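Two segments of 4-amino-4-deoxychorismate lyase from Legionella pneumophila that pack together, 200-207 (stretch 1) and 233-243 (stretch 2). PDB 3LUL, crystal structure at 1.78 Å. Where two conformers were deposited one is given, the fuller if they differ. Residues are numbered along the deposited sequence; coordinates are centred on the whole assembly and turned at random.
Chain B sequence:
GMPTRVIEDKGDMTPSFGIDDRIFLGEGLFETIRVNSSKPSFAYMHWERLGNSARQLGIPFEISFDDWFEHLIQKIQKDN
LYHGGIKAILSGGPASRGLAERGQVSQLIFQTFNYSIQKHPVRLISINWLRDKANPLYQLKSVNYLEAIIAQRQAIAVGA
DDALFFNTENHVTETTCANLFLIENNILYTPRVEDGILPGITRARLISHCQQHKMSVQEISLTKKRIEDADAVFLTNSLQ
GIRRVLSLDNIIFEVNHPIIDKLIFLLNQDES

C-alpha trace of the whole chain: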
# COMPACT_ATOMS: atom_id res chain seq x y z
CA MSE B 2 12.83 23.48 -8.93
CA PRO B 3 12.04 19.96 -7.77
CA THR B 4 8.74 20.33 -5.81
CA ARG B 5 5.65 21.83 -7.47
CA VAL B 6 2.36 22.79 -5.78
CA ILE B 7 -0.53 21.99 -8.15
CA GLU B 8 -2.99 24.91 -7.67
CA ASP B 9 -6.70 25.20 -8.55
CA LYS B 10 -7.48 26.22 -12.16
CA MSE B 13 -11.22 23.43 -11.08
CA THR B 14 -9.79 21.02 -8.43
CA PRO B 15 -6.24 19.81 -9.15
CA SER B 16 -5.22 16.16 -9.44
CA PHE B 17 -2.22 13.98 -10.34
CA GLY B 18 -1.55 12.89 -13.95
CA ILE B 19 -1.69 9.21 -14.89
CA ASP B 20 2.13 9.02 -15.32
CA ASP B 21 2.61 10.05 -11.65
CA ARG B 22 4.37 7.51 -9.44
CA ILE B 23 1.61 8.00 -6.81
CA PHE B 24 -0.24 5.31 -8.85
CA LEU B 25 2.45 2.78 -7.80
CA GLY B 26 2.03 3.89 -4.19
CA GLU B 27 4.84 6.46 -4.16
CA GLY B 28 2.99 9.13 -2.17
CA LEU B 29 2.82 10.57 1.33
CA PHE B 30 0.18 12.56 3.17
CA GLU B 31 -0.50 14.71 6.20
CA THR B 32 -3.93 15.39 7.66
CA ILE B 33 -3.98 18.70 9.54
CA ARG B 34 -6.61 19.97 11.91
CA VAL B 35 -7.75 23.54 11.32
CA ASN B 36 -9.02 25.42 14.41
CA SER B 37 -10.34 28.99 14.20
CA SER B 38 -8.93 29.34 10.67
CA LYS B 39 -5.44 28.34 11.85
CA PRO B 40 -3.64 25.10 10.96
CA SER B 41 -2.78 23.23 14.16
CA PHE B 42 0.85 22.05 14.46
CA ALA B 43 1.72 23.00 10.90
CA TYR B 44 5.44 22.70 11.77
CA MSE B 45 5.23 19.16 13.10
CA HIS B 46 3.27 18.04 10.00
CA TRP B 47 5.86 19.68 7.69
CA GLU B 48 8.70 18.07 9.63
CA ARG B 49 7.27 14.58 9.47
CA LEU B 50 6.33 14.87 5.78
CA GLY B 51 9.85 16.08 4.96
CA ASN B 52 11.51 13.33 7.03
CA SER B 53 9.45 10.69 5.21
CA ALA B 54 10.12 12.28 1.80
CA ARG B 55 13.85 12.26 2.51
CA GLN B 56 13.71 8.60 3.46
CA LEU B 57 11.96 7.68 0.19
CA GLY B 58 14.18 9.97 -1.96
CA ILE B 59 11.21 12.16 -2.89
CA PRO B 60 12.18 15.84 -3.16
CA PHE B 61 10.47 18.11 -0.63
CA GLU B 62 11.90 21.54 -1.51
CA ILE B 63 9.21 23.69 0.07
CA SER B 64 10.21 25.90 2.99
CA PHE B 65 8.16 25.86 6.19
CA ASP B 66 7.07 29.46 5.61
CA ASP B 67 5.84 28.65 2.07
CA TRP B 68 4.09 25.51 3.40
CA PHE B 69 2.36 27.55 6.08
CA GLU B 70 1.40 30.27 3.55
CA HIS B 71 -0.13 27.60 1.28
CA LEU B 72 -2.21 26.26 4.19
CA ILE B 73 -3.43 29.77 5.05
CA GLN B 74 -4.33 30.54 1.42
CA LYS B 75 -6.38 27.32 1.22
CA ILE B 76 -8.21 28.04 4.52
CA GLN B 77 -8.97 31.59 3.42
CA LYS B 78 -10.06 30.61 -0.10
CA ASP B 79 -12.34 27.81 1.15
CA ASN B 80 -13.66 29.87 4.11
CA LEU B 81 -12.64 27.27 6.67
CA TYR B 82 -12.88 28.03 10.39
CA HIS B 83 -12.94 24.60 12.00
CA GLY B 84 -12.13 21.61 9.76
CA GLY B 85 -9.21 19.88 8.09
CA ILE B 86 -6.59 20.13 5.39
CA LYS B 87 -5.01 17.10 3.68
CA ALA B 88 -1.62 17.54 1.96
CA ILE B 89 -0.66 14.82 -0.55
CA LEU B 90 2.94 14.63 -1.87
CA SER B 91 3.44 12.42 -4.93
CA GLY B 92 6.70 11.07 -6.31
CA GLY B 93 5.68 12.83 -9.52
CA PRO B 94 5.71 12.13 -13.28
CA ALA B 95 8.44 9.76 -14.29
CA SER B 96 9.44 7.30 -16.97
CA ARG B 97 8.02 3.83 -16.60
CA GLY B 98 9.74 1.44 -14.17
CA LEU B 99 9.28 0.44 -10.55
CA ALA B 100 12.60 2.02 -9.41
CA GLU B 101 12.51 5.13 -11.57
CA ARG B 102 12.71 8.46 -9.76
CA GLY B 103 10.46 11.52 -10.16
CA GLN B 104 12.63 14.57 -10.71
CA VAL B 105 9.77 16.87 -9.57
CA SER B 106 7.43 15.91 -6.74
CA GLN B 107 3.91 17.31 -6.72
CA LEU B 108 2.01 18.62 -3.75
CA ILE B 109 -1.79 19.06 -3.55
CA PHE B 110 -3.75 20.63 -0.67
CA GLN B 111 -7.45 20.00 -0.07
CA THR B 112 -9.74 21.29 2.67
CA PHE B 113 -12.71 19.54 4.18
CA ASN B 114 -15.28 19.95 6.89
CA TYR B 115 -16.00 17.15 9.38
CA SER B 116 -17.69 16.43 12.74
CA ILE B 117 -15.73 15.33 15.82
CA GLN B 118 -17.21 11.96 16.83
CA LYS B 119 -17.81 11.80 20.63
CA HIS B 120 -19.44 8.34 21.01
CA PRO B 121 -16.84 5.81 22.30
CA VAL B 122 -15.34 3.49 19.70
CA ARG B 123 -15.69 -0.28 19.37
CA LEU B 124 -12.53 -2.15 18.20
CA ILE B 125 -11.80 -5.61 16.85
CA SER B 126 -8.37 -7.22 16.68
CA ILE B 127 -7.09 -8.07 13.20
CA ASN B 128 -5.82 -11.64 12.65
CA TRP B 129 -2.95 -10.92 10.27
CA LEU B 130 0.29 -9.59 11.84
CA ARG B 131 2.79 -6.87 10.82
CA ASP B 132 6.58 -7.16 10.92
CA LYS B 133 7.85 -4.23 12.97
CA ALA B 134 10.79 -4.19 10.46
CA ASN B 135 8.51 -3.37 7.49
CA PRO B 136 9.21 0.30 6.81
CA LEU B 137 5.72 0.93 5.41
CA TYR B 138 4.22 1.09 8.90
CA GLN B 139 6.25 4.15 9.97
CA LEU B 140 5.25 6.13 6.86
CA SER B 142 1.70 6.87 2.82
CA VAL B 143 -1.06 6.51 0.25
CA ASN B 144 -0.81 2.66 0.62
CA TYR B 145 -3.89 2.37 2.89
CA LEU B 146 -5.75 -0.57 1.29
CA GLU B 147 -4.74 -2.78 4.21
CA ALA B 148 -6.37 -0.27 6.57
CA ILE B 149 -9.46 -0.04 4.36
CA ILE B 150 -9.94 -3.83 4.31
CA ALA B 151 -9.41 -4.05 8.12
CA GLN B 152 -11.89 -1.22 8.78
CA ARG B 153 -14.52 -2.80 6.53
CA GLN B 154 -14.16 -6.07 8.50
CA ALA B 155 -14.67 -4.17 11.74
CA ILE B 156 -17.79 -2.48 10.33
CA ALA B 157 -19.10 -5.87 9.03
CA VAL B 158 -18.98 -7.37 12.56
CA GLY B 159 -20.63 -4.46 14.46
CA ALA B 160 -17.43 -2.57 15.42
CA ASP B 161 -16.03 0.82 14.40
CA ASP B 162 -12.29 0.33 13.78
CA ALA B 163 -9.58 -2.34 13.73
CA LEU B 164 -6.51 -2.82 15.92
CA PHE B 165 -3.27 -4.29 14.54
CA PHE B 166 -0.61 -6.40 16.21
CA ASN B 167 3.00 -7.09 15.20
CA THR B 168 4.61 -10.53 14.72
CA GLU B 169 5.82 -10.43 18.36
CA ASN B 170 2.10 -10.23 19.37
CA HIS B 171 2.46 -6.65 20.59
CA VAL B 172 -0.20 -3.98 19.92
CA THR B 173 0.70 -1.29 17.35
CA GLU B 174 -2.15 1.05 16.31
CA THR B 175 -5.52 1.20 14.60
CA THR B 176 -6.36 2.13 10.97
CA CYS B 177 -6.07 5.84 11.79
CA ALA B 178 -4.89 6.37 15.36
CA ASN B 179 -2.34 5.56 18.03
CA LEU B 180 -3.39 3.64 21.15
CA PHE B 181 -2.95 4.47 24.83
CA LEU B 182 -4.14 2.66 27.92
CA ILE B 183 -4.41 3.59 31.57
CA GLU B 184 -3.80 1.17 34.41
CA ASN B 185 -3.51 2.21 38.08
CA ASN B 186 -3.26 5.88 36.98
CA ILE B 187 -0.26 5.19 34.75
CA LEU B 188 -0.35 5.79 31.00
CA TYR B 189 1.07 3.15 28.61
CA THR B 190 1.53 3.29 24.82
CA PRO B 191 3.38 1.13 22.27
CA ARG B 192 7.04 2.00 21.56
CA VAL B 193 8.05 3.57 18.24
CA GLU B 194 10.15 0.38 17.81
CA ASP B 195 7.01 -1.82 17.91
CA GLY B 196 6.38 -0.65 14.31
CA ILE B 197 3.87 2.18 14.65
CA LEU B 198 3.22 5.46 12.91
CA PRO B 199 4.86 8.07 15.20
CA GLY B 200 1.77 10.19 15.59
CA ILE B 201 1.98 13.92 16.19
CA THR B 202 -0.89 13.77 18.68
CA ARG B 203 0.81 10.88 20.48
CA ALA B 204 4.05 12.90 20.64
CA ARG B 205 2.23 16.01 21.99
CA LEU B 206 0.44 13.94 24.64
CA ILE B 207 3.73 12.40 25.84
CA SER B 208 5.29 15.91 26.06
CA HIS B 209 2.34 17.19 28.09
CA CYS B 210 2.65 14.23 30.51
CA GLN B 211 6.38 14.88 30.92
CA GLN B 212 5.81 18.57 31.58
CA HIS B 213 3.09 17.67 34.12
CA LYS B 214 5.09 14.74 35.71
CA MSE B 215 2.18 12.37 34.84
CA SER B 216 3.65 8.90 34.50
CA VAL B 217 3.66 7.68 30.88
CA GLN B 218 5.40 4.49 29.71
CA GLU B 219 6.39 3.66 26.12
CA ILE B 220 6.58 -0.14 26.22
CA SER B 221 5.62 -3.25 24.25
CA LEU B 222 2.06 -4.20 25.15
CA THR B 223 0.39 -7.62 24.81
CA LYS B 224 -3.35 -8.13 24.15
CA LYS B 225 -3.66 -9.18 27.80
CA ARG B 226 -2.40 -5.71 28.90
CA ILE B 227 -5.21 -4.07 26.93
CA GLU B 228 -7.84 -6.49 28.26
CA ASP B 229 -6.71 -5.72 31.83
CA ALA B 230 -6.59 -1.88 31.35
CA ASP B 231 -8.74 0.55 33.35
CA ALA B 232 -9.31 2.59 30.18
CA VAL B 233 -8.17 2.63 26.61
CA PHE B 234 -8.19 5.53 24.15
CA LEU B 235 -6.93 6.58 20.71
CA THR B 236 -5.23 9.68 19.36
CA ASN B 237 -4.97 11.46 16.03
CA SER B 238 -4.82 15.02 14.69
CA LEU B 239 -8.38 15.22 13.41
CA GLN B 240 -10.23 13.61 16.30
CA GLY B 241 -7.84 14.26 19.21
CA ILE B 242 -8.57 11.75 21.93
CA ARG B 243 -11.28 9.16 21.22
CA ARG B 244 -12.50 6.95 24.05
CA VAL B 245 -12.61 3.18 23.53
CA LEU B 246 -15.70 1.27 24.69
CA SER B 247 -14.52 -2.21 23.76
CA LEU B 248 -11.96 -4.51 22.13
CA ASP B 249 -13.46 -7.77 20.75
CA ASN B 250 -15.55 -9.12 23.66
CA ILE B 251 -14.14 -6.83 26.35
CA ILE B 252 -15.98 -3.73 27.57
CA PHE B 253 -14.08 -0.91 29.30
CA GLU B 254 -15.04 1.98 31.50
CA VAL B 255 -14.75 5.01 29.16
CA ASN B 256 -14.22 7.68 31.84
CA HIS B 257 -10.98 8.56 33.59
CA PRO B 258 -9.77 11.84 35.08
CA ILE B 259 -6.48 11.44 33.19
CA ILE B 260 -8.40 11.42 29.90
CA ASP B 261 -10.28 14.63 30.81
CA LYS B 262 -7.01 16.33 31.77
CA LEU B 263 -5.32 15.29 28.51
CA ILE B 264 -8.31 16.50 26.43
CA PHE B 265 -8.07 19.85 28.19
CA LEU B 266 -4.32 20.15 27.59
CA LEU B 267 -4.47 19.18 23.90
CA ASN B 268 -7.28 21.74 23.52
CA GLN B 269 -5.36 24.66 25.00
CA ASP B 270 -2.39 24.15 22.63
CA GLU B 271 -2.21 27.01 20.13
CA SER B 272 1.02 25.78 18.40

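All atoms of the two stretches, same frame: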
# COMPACT_ATOMS: atom_id res chain seq x y z
N GLY B 200 2.76 9.14 15.72
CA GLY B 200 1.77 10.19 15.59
C GLY B 200 2.21 11.50 16.24
O GLY B 200 2.95 11.52 17.26
N ILE B 201 1.75 12.59 15.63
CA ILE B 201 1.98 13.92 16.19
C ILE B 201 1.19 14.09 17.49
O ILE B 201 1.68 14.70 18.43
CB ILE B 201 1.62 15.03 15.18
CG1 ILE B 201 2.68 15.03 14.04
CG2 ILE B 201 1.55 16.44 15.82
CD1 ILE B 201 2.24 15.78 12.80
N THR B 202 -0.03 13.58 17.52
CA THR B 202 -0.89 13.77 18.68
C THR B 202 -0.31 12.99 19.84
O THR B 202 -0.19 13.50 20.96
CB THR B 202 -2.37 13.41 18.38
OG1 THR B 202 -2.78 14.04 17.15
CG2 THR B 202 -3.30 13.90 19.48
N ARG B 203 0.08 11.75 19.55
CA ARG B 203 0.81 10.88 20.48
C ARG B 203 2.02 11.59 21.07
O ARG B 203 2.21 11.60 22.27
CB ARG B 203 1.26 9.60 19.73
CG ARG B 203 2.24 8.69 20.47
CD ARG B 203 2.83 7.59 19.56
NE ARG B 203 3.68 6.65 20.31
CZ ARG B 203 4.94 6.88 20.70
NH1 ARG B 203 5.55 8.02 20.43
NH2 ARG B 203 5.59 5.97 21.41
N ALA B 204 2.85 12.17 20.20
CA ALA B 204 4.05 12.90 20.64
C ALA B 204 3.71 14.09 21.56
O ALA B 204 4.40 14.32 22.57
CB ALA B 204 4.84 13.40 19.40
N ARG B 205 2.68 14.85 21.19
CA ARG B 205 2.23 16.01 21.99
C ARG B 205 1.74 15.56 23.37
O ARG B 205 2.05 16.19 24.38
CB ARG B 205 1.10 16.78 21.29
CG ARG B 205 1.53 17.58 20.04
CD ARG B 205 0.29 18.01 19.28
NE ARG B 205 -0.60 18.77 20.15
CZ ARG B 205 -1.93 18.86 20.03
NH1 ARG B 205 -2.59 18.28 19.04
NH2 ARG B 205 -2.61 19.60 20.92
N LEU B 206 0.99 14.47 23.39
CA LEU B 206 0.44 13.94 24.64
C LEU B 206 1.57 13.51 25.59
O LEU B 206 1.56 13.85 26.77
CB LEU B 206 -0.51 12.78 24.33
CG LEU B 206 -1.37 12.23 25.44
CD1 LEU B 206 -2.56 11.55 24.83
CD2 LEU B 206 -0.61 11.28 26.37
N ILE B 207 2.56 12.80 25.06
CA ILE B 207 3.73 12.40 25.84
C ILE B 207 4.46 13.63 26.42
O ILE B 207 4.80 13.63 27.60
CB ILE B 207 4.68 11.49 25.02
CG1 ILE B 207 4.00 10.15 24.74
CG2 ILE B 207 6.00 11.23 25.76
CD1 ILE B 207 4.69 9.31 23.68
N VAL B 233 -8.89 2.71 27.85
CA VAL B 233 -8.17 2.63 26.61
C VAL B 233 -8.69 3.75 25.77
O VAL B 233 -9.91 4.02 25.72
CB VAL B 233 -8.42 1.31 25.85
CG1 VAL B 233 -7.66 1.29 24.55
CG2 VAL B 233 -8.03 0.07 26.73
N PHE B 234 -7.78 4.40 25.06
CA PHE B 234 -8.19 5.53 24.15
C PHE B 234 -7.23 5.70 22.97
O PHE B 234 -6.12 5.18 22.96
CB PHE B 234 -8.38 6.85 24.93
CG PHE B 234 -7.10 7.48 25.44
CD1 PHE B 234 -6.33 8.29 24.62
CD2 PHE B 234 -6.67 7.24 26.75
CE1 PHE B 234 -5.17 8.89 25.12
CE2 PHE B 234 -5.50 7.83 27.25
CZ PHE B 234 -4.75 8.64 26.44
N LEU B 235 -7.69 6.40 21.95
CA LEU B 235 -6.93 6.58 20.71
C LEU B 235 -6.63 8.04 20.45
O LEU B 235 -7.34 8.90 20.94
CB LEU B 235 -7.74 6.06 19.55
CG LEU B 235 -8.31 4.64 19.70
CD1 LEU B 235 -9.24 4.32 18.51
CD2 LEU B 235 -7.20 3.62 19.81
N THR B 236 -5.61 8.31 19.64
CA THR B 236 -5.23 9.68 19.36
C THR B 236 -4.95 9.85 17.87
O THR B 236 -4.33 8.99 17.24
CB THR B 236 -3.95 10.12 20.17
OG1 THR B 236 -2.81 9.34 19.77
CG2 THR B 236 -4.13 9.96 21.71
N ASN B 237 -5.40 10.97 17.33
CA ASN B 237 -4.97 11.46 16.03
C ASN B 237 -5.28 12.95 15.88
O ASN B 237 -5.91 13.54 16.75
CB ASN B 237 -5.53 10.62 14.87
CG ASN B 237 -7.03 10.72 14.69
OD1 ASN B 237 -7.67 11.69 15.11
ND2 ASN B 237 -7.62 9.72 14.03
N SER B 238 -4.78 13.55 14.81
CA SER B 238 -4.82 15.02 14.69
C SER B 238 -6.22 15.50 14.48
O SER B 238 -6.58 16.54 14.99
CB SER B 238 -3.97 15.51 13.50
OG SER B 238 -2.62 15.40 13.77
N LEU B 239 -7.03 14.76 13.71
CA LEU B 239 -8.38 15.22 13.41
C LEU B 239 -9.36 15.03 14.55
O LEU B 239 -10.22 15.90 14.77
CB LEU B 239 -8.96 14.59 12.14
CG LEU B 239 -8.23 14.90 10.85
CD1 LEU B 239 -8.89 14.11 9.69
CD2 LEU B 239 -8.21 16.38 10.58
N GLN B 240 -9.26 13.92 15.26
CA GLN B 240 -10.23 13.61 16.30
C GLN B 240 -9.74 13.90 17.71
O GLN B 240 -10.55 13.96 18.61
CB GLN B 240 -10.72 12.15 16.16
CG GLN B 240 -11.61 11.89 14.90
CD GLN B 240 -13.01 12.53 14.98
OE1 GLN B 240 -13.60 12.67 16.09
NE2 GLN B 240 -13.57 12.90 13.81
N GLY B 241 -8.44 14.13 17.90
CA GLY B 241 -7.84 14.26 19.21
C GLY B 241 -7.96 12.92 19.91
O GLY B 241 -7.67 11.87 19.33
N ILE B 242 -8.42 12.95 21.15
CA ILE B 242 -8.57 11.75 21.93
C ILE B 242 -9.97 11.19 21.70
O ILE B 242 -10.98 11.93 21.81
CB ILE B 242 -8.32 12.04 23.44
CG1 ILE B 242 -6.84 12.28 23.69
CG2 ILE B 242 -8.86 10.90 24.31
CD1 ILE B 242 -6.48 12.71 25.10
N ARG B 243 -10.02 9.89 21.42
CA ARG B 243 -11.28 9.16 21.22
C ARG B 243 -11.29 8.02 22.23
O ARG B 243 -10.34 7.23 22.33
CB ARG B 243 -11.35 8.63 19.80
CG ARG B 243 -12.66 7.93 19.40
CD ARG B 243 -13.70 8.90 18.77
NE ARG B 243 -15.02 8.25 18.60
CZ ARG B 243 -15.50 7.73 17.46
NH1 ARG B 243 -14.77 7.73 16.34
NH2 ARG B 243 -16.70 7.15 17.44
O HOH W 1 -1.22 10.26 17.44

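The two stretches meet through a small contact, 297 Å² summed over both sides, in which the first turn and a half of helix 201-207 rests against a β-hairpin. The helix and strand 233-237 run at 111° to each other, their axes approaching to 6.9 Å. No direct hydrogen bond spans the interface; packing and one water make the join.

Gly200, at the N-cap position, makes no contact with stretch 2, but its O accepts from Ala204 N (3.0 Å). Ile201 points sideways and only grazes the hairpin, CB lying 4.5 Å from Ser238 OG.

Thr202 is the centre of the contact: it points toward stretch 2 and has 77 Å² covered, the largest share of any residue. Its CG2 packs 3.9 Å from Thr236 CB, while OG1 lies against the backbone where the strand ends, 3.0 Å from Asn237 C. The 3.1 Å from Thr202 OG1 to Ser238 N is not a hydrogen bond, because the angle is poor; OG1 is satisfied elsewhere in the structure. A short, branched side chain suits this site, offering a methyl to one neighbour and a hydroxyl to the turn.

At Arg203 the link is solvent-mediated. Its N, in the first turn and without an i-4 carbonyl within the helix, donates to water 1 (2.9 Å), which also hydrogen-bonds Thr236 OG1 (3.0 Å). The arginine side chain starts sideways, CB 4.1 Å from Thr236 OG1, and its end, extended with chi1 to chi3 all t, leads away.

One turn beyond Thr202, buried Leu206 (55 Å² covered) points toward the hairpin; an apolar side chain fits here. Its CD1 sits 3.7 Å from Phe234 CE1, at the ring edge, 3.8 Å from Thr236 CG2 and 4.1 Å from Ile242 CD1. Thr236 (48 Å² covered) thus turns CG2 to Leu206 and OG1 to water 1. Phe234 and Ile242 start sideways, yet their ends come nearer, reaching this methyl from neighbouring strands paired by Leu235 N to Arg243 O (2.8 Å).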